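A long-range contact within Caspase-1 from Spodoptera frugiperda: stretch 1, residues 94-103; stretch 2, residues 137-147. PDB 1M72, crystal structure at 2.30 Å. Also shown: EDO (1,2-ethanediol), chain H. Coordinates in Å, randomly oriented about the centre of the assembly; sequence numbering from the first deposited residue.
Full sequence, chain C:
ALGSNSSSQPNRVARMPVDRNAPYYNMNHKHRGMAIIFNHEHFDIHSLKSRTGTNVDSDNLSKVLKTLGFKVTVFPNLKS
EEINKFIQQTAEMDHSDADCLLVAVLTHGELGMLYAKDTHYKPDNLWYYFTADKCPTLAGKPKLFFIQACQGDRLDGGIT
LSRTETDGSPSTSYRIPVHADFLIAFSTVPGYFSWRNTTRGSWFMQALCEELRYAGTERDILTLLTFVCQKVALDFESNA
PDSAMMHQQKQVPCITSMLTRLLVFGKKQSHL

Stretch 1, residues 94-103: DHSDADCLLV
Stretch 2, residues 137-147: TLAGKPKLFFI

How do the two stretches pair? Their strands, 143-147 in the second, which also continues, and the first-stretch strand that includes Leu101 to Val103 and continues beyond the stretch, run parallel, 12° apart in direction, with axes approaching to 4.6 Å. Leu101 is in register with Lys143 (CA to CA 4.9 Å), Leu102 with Leu144 (CA to CA 4.5 Å) and Val103 with Phe145 (CA to CA 4.9 Å). Phi/psi values are extended, from -139/140 at Leu101 to -122/134 at Val103, and -101/136 at Leu144. The hydrogen bonds alternate as a parallel ladder requires: Leu101 N to Pro142 O, 3.2 Å; Leu144 N to Leu101 O, 2.7 Å; Val103 N to Leu144 O, 2.7 Å; Phe146 N to Val103 O, 2.9 Å. Thus Leu101 and Val103 spend both N and O on the second stretch.

What satisfies the polar backbone ahead of the ladder? His95 to Ala98 forms a type I turn, closed by Ala98 N to His95 O at 2.9 Å. Lys141, its side chain nearly straight (m, t, t, then chi4 171°), has its CA-to-CB bond toward the first stretch, and its NZ ends among the carbonyls of this turn. Its NZ donates to Ala98 O at 2.8 Å, weakly to Ser96 O at 3.2 Å, and within its own stretch to Thr137 O at 3.0 Å; His95 O also lies 2.8 Å from Lys141 NZ. A long side chain ending in an ammonium group suits this cluster of carbonyls. Such a charge is costly to bury without acceptors.

How is the turn fastened to the 3-10 segment? Thr137, chi1 p, has its CA-to-CB bond toward the first stretch, and His95 N donates to Thr137 OG1 at 2.6 Å. Nearby, Asp94 (chi1 t) uses OD1 to accept from Ser96 N at 2.9 Å and Ser96 OG at 2.6 Å. Leu138, chi1 -78° and chi2 t, lays CD1 over one face of the His95 ring, 4.1 Å from its centroid; His95 (chi1 m, chi2 -82°) has NE2 satisfied elsewhere in the structure.

What shapes the link from Leu138 into the strand? Leu138 to Lys141 makes a type II turn, with Lys141 N to Leu138 O at 2.9 Å. Gly140 sits at 87/0, where a side chain would jam against the preceding carbonyl O. Lys143 (m, t, m, m) folds back on its own stretch, and its NZ donates to Leu138 O at 2.9 Å and to Lys141 O at 2.8 Å. The bound ethanediol O1 donates to Gly140 O at 2.7 Å.

Which apolar groups are buried? The stretches cover 787 Å² together. On one sheet face, Val103 CG2 (chi1 t) meets Phe145 CE2 at 3.5 Å, and Leu101 CB meets Leu138 CD1 at 3.8 Å. On the other, Leu102 (t, t) brings CG to 4.3 Å from Leu144 CB and CD1 to 3.9 Å from Phe146 CE1. Cys100 CB packs 3.6 Å from Pro142 CG. Being buried, the leucines, Val103 and the two phenylalanines fill the space with carbon contacts and leave no side-chain polar group to satisfy.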

ATOM      1  N   ASP C  94      11.993  25.129   2.294  1.00 33.85           N
ATOM      2  CA  ASP C  94      10.951  25.624   1.421  1.00 34.72           C
ATOM      3  C   ASP C  94      10.943  24.792   0.138  1.00 32.64           C
ATOM      4  O   ASP C  94      11.840  24.898  -0.695  1.00 31.26           O
ATOM      5  CB  ASP C  94      11.211  27.104   1.124  1.00 38.01           C
ATOM      6  CG  ASP C  94      10.198  27.695   0.164  1.00 38.67           C
ATOM      7  OD1 ASP C  94       9.263  26.990  -0.287  1.00 37.15           O
ATOM      8  OD2 ASP C  94      10.354  28.883  -0.145  1.00 44.44           O
ATOM      9  N   HIS C  95       9.921  23.955  -0.006  1.00 32.54           N
ATOM     10  CA  HIS C  95       9.803  23.063  -1.158  1.00 30.53           C
ATOM     11  C   HIS C  95       8.950  23.620  -2.292  1.00 30.05           C
ATOM     12  O   HIS C  95       8.606  22.894  -3.236  1.00 30.17           O
ATOM     13  CB  HIS C  95       9.238  21.720  -0.685  1.00 27.72           C
ATOM     14  CG  HIS C  95      10.150  20.997   0.240  1.00 26.32           C
ATOM     15  ND1 HIS C  95      11.207  20.235  -0.207  1.00 27.40           N
ATOM     16  CD2 HIS C  95      10.223  20.991   1.591  1.00 26.25           C
ATOM     17  CE1 HIS C  95      11.891  19.795   0.827  1.00 24.78           C
ATOM     18  NE2 HIS C  95      11.318  20.241   1.931  1.00 24.54           N
ATOM     19  N   SER C  96       8.642  24.912  -2.209  1.00 29.59           N
ATOM     20  CA  SER C  96       7.811  25.577  -3.214  1.00 31.10           C
ATOM     21  C   SER C  96       8.202  25.285  -4.650  1.00 29.34           C
ATOM     22  O   SER C  96       7.339  25.057  -5.488  1.00 29.50           O
ATOM     23  CB  SER C  96       7.813  27.091  -2.992  1.00 30.64           C
ATOM     24  OG  SER C  96       7.139  27.422  -1.785  1.00 34.36           O
ATOM     25  N   ASP C  97       9.494  25.273  -4.940  1.00 29.20           N
ATOM     26  CA  ASP C  97       9.896  25.030  -6.322  1.00 33.35           C
ATOM     27  C   ASP C  97      10.289  23.604  -6.681  1.00 30.09           C
ATOM     28  O   ASP C  97      10.871  23.378  -7.742  1.00 30.77           O
ATOM     29  CB  ASP C  97      10.991  26.031  -6.754  1.00 34.22           C
ATOM     30  CG  ASP C  97      10.483  27.493  -6.738  1.00 36.05           C
ATOM     31  OD1 ASP C  97       9.343  27.737  -7.161  1.00 33.38           O
ATOM     32  OD2 ASP C  97      11.216  28.400  -6.290  1.00 41.95           O
ATOM     33  N   ALA C  98       9.919  22.653  -5.820  1.00 27.27           N
ATOM     34  CA  ALA C  98      10.199  21.230  -6.075  1.00 27.75           C
ATOM     35  C   ALA C  98       8.910  20.445  -6.445  1.00 25.17           C
ATOM     36  O   ALA C  98       7.828  20.749  -5.964  1.00 25.31           O
ATOM     37  CB  ALA C  98      10.851  20.591  -4.840  1.00 23.90           C
ATOM     38  N   ASP C  99       9.038  19.460  -7.324  1.00 25.01           N
ATOM     39  CA  ASP C  99       7.891  18.638  -7.699  1.00 28.46           C
ATOM     40  C   ASP C  99       7.493  17.684  -6.558  1.00 28.62           C
ATOM     41  O   ASP C  99       6.303  17.368  -6.386  1.00 27.72           O
ATOM     42  CB  ASP C  99       8.203  17.695  -8.892  1.00 27.92           C
ATOM     43  CG  ASP C  99       8.563  18.423 -10.190  1.00 31.19           C
ATOM     44  OD1 ASP C  99       7.961  19.485 -10.501  1.00 29.01           O
ATOM     45  OD2 ASP C  99       9.444  17.887 -10.909  1.00 29.22           O
ATOM     46  N   CYS C 100       8.494  17.236  -5.785  1.00 24.60           N
ATOM     47  CA  CYS C 100       8.276  16.190  -4.784  1.00 24.57           C
ATOM     48  C   CYS C 100       9.462  16.005  -3.807  1.00 24.68           C
ATOM     49  O   CYS C 100      10.431  16.781  -3.803  1.00 24.96           O
ATOM     50  CB  CYS C 100       8.074  14.853  -5.541  1.00 20.58           C
ATOM     51  SG  CYS C 100       9.607  14.267  -6.427  1.00 26.39           S
ATOM     52  N   LEU C 101       9.351  14.979  -2.971  1.00 23.11           N
ATOM     53  CA  LEU C 101      10.410  14.626  -2.015  1.00 22.82           C
ATOM     54  C   LEU C 101      10.507  13.108  -2.024  1.00 21.65           C
ATOM     55  O   LEU C 101       9.493  12.411  -2.124  1.00 22.73           O
ATOM     56  CB  LEU C 101      10.086  15.078  -0.594  1.00 23.50           C
ATOM     57  CG  LEU C 101      11.004  14.537   0.520  1.00 26.54           C
ATOM     58  CD1 LEU C 101      12.285  15.330   0.527  1.00 21.78           C
ATOM     59  CD2 LEU C 101      10.294  14.600   1.904  1.00 26.55           C
ATOM     60  N   LEU C 102      11.733  12.622  -1.977  1.00 19.38           N
ATOM     61  CA  LEU C 102      12.016  11.212  -1.948  1.00 20.54           C
ATOM     62  C   LEU C 102      12.971  10.961  -0.790  1.00 21.72           C
ATOM     63  O   LEU C 102      14.010  11.622  -0.679  1.00 19.31           O
ATOM     64  CB  LEU C 102      12.698  10.782  -3.249  1.00 17.33           C
ATOM     65  CG  LEU C 102      12.858   9.252  -3.387  1.00 22.35           C
ATOM     66  CD1 LEU C 102      12.925   8.869  -4.890  1.00 17.53           C
ATOM     67  CD2 LEU C 102      14.127   8.733  -2.602  1.00 15.19           C
ATOM     68  N   VAL C 103      12.612  10.026   0.084  1.00 21.15           N
ATOM     69  CA  VAL C 103      13.496   9.645   1.183  1.00 19.14           C
ATOM     70  C   VAL C 103      13.729   8.108   1.012  1.00 20.34           C
ATOM     71  O   VAL C 103      12.776   7.364   0.749  1.00 20.13           O
ATOM     72  CB  VAL C 103      12.827   9.906   2.565  1.00 21.89           C
ATOM     73  CG1 VAL C 103      13.724   9.430   3.679  1.00 18.56           C
ATOM     74  CG2 VAL C 103      12.480  11.359   2.737  1.00 19.33           C
ATOM     75  N   THR C 137       4.731  23.571   1.981  1.00 21.32           N
ATOM     76  CA  THR C 137       5.284  23.693   0.625  1.00 21.04           C
ATOM     77  C   THR C 137       5.386  22.402  -0.203  1.00 23.99           C
ATOM     78  O   THR C 137       5.835  22.438  -1.361  1.00 24.89           O
ATOM     79  CB  THR C 137       6.633  24.429   0.633  1.00 21.77           C
ATOM     80  OG1 THR C 137       7.632  23.634   1.271  1.00 23.22           O
ATOM     81  CG2 THR C 137       6.489  25.776   1.412  1.00 23.97           C
ATOM     82  N   LEU C 138       5.016  21.251   0.387  1.00 24.44           N
ATOM     83  CA  LEU C 138       4.995  20.008  -0.381  1.00 23.90           C
ATOM     84  C   LEU C 138       3.522  19.607  -0.386  1.00 25.23           C
ATOM     85  O   LEU C 138       3.158  18.516  -0.822  1.00 27.25           O
ATOM     86  CB  LEU C 138       5.852  18.898   0.249  1.00 24.13           C
ATOM     87  CG  LEU C 138       7.390  18.851   0.124  1.00 18.53           C
ATOM     88  CD1 LEU C 138       7.905  17.750   1.032  1.00 19.76           C
ATOM     89  CD2 LEU C 138       7.851  18.594  -1.329  1.00 20.70           C
ATOM     90  N   ALA C 139       2.658  20.500   0.090  1.00 22.74           N
ATOM     91  CA  ALA C 139       1.240  20.170   0.108  1.00 23.54           C
ATOM     92  C   ALA C 139       0.712  20.009  -1.321  1.00 23.77           C
ATOM     93  O   ALA C 139       0.896  20.884  -2.179  1.00 20.94           O
ATOM     94  CB  ALA C 139       0.431  21.244   0.860  1.00 18.71           C
ATOM     95  N   GLY C 140       0.065  18.872  -1.549  1.00 23.28           N
ATOM     96  CA  GLY C 140      -0.504  18.566  -2.849  1.00 25.04           C
ATOM     97  C   GLY C 140       0.515  17.907  -3.759  1.00 23.83           C
ATOM     98  O   GLY C 140       0.220  17.586  -4.924  1.00 23.62           O
ATOM     99  N   LYS C 141       1.724  17.733  -3.233  1.00 21.38           N
ATOM    100  CA  LYS C 141       2.813  17.117  -3.992  1.00 22.77           C
ATOM    101  C   LYS C 141       3.184  15.710  -3.468  1.00 21.29           C
ATOM    102  O   LYS C 141       3.045  15.417  -2.288  1.00 20.27           O
ATOM    103  CB  LYS C 141       4.030  18.018  -3.940  1.00 20.25           C
ATOM    104  CG  LYS C 141       3.749  19.393  -4.492  1.00 22.35           C
ATOM    105  CD  LYS C 141       5.023  20.202  -4.378  1.00 25.23           C
ATOM    106  CE  LYS C 141       4.835  21.650  -4.738  1.00 23.39           C
ATOM    107  NZ  LYS C 141       6.100  22.344  -4.371  1.00 21.35           N
ATOM    108  N   PRO C 142       3.670  14.836  -4.351  1.00 22.59           N
ATOM    109  CA  PRO C 142       4.035  13.489  -3.916  1.00 23.56           C
ATOM    110  C   PRO C 142       5.264  13.414  -2.991  1.00 24.34           C
ATOM    111  O   PRO C 142       6.303  14.014  -3.254  1.00 25.20           O
ATOM    112  CB  PRO C 142       4.234  12.736  -5.239  1.00 20.28           C
ATOM    113  CG  PRO C 142       4.727  13.770  -6.149  1.00 23.09           C
ATOM    114  CD  PRO C 142       3.880  15.002  -5.800  1.00 22.65           C
ATOM    115  N   LYS C 143       5.111  12.658  -1.907  1.00 22.75           N
ATOM    116  CA  LYS C 143       6.176  12.443  -0.924  1.00 21.76           C
ATOM    117  C   LYS C 143       6.445  10.929  -0.931  1.00 21.21           C
ATOM    118  O   LYS C 143       5.622  10.124  -0.491  1.00 19.33           O
ATOM    119  CB  LYS C 143       5.703  12.974   0.451  1.00 21.73           C
ATOM    120  CG  LYS C 143       5.395  14.482   0.372  1.00 20.74           C
ATOM    121  CD  LYS C 143       4.552  14.990   1.518  1.00 21.05           C
ATOM    122  CE  LYS C 143       3.058  14.831   1.231  1.00 17.42           C
ATOM    123  NZ  LYS C 143       2.526  15.970   0.397  1.00 21.11           N
ATOM    124  N   LEU C 144       7.608  10.569  -1.463  1.00 20.29           N
ATOM    125  CA  LEU C 144       8.033   9.181  -1.634  1.00 21.66           C
ATOM    126  C   LEU C 144       9.022   8.609  -0.603  1.00 20.39           C
ATOM    127  O   LEU C 144      10.034   9.228  -0.242  1.00 19.36           O
ATOM    128  CB  LEU C 144       8.607   9.011  -3.053  1.00 16.63           C
ATOM    129  CG  LEU C 144       7.902   9.861  -4.128  1.00 24.24           C
ATOM    130  CD1 LEU C 144       8.629   9.758  -5.464  1.00 25.78           C
ATOM    131  CD2 LEU C 144       6.459   9.411  -4.304  1.00 26.90           C
ATOM    132  N   PHE C 145       8.730   7.386  -0.169  1.00 21.07           N
ATOM    133  CA  PHE C 145       9.570   6.735   0.815  1.00 20.09           C
ATOM    134  C   PHE C 145       9.907   5.321   0.389  1.00 21.68           C
ATOM    135  O   PHE C 145       9.014   4.530   0.090  1.00 19.53           O
ATOM    136  CB  PHE C 145       8.875   6.744   2.185  1.00 16.35           C
ATOM    137  CG  PHE C 145       8.638   8.133   2.702  1.00 21.25           C
ATOM    138  CD1 PHE C 145       7.560   8.890   2.233  1.00 20.32           C
ATOM    139  CD2 PHE C 145       9.563   8.741   3.551  1.00 20.74           C
ATOM    140  CE1 PHE C 145       7.402  10.229   2.575  1.00 21.08           C
ATOM    141  CE2 PHE C 145       9.426  10.079   3.909  1.00 25.74           C
ATOM    142  CZ  PHE C 145       8.348  10.833   3.420  1.00 21.47           C
ATOM    143  N   PHE C 146      11.204   5.007   0.361  1.00 20.96           N
ATOM    144  CA  PHE C 146      11.625   3.677  -0.014  1.00 22.54           C
ATOM    145  C   PHE C 146      12.424   3.069   1.107  1.00 23.55           C
ATOM    146  O   PHE C 146      13.404   3.653   1.577  1.00 22.63           O
ATOM    147  CB  PHE C 146      12.431   3.717  -1.301  1.00 22.71           C
ATOM    148  CG  PHE C 146      11.629   4.147  -2.468  1.00 23.02           C
ATOM    149  CD1 PHE C 146      11.469   5.513  -2.756  1.00 19.77           C
ATOM    150  CD2 PHE C 146      10.995   3.206  -3.262  1.00 23.44           C
ATOM    151  CE1 PHE C 146      10.682   5.924  -3.829  1.00 19.75           C
ATOM    152  CE2 PHE C 146      10.192   3.599  -4.353  1.00 21.58           C
ATOM    153  CZ  PHE C 146      10.035   4.974  -4.637  1.00 19.70           C
ATOM    154  N   ILE C 147      12.005   1.885   1.533  1.00 20.95           N
ATOM    155  CA  ILE C 147      12.687   1.254   2.639  1.00 19.26           C
ATOM    156  C   ILE C 147      13.213  -0.127   2.369  1.00 19.75           C
ATOM    157  O   ILE C 147      12.443  -1.074   2.093  1.00 21.45           O
ATOM    158  CB  ILE C 147      11.752   1.206   3.867  1.00 22.20           C
ATOM    159  CG1 ILE C 147      11.338   2.637   4.235  1.00 21.45           C
ATOM    160  CG2 ILE C 147      12.454   0.522   5.052  1.00 16.35           C
ATOM    161  CD1 ILE C 147      10.114   2.668   4.957  1.00 25.54           C
TER
HETATM  162  C1  EDO H 503       1.811  18.785  -7.866  1.00 24.69           C
HETATM  163  O1  EDO H 503       0.590  18.130  -7.593  1.00 30.31           O
HETATM  164  C2  EDO H 503       2.925  17.783  -7.969  1.00 30.96           C
HETATM  165  O2  EDO H 503       4.120  18.438  -7.602  1.00 27.94           O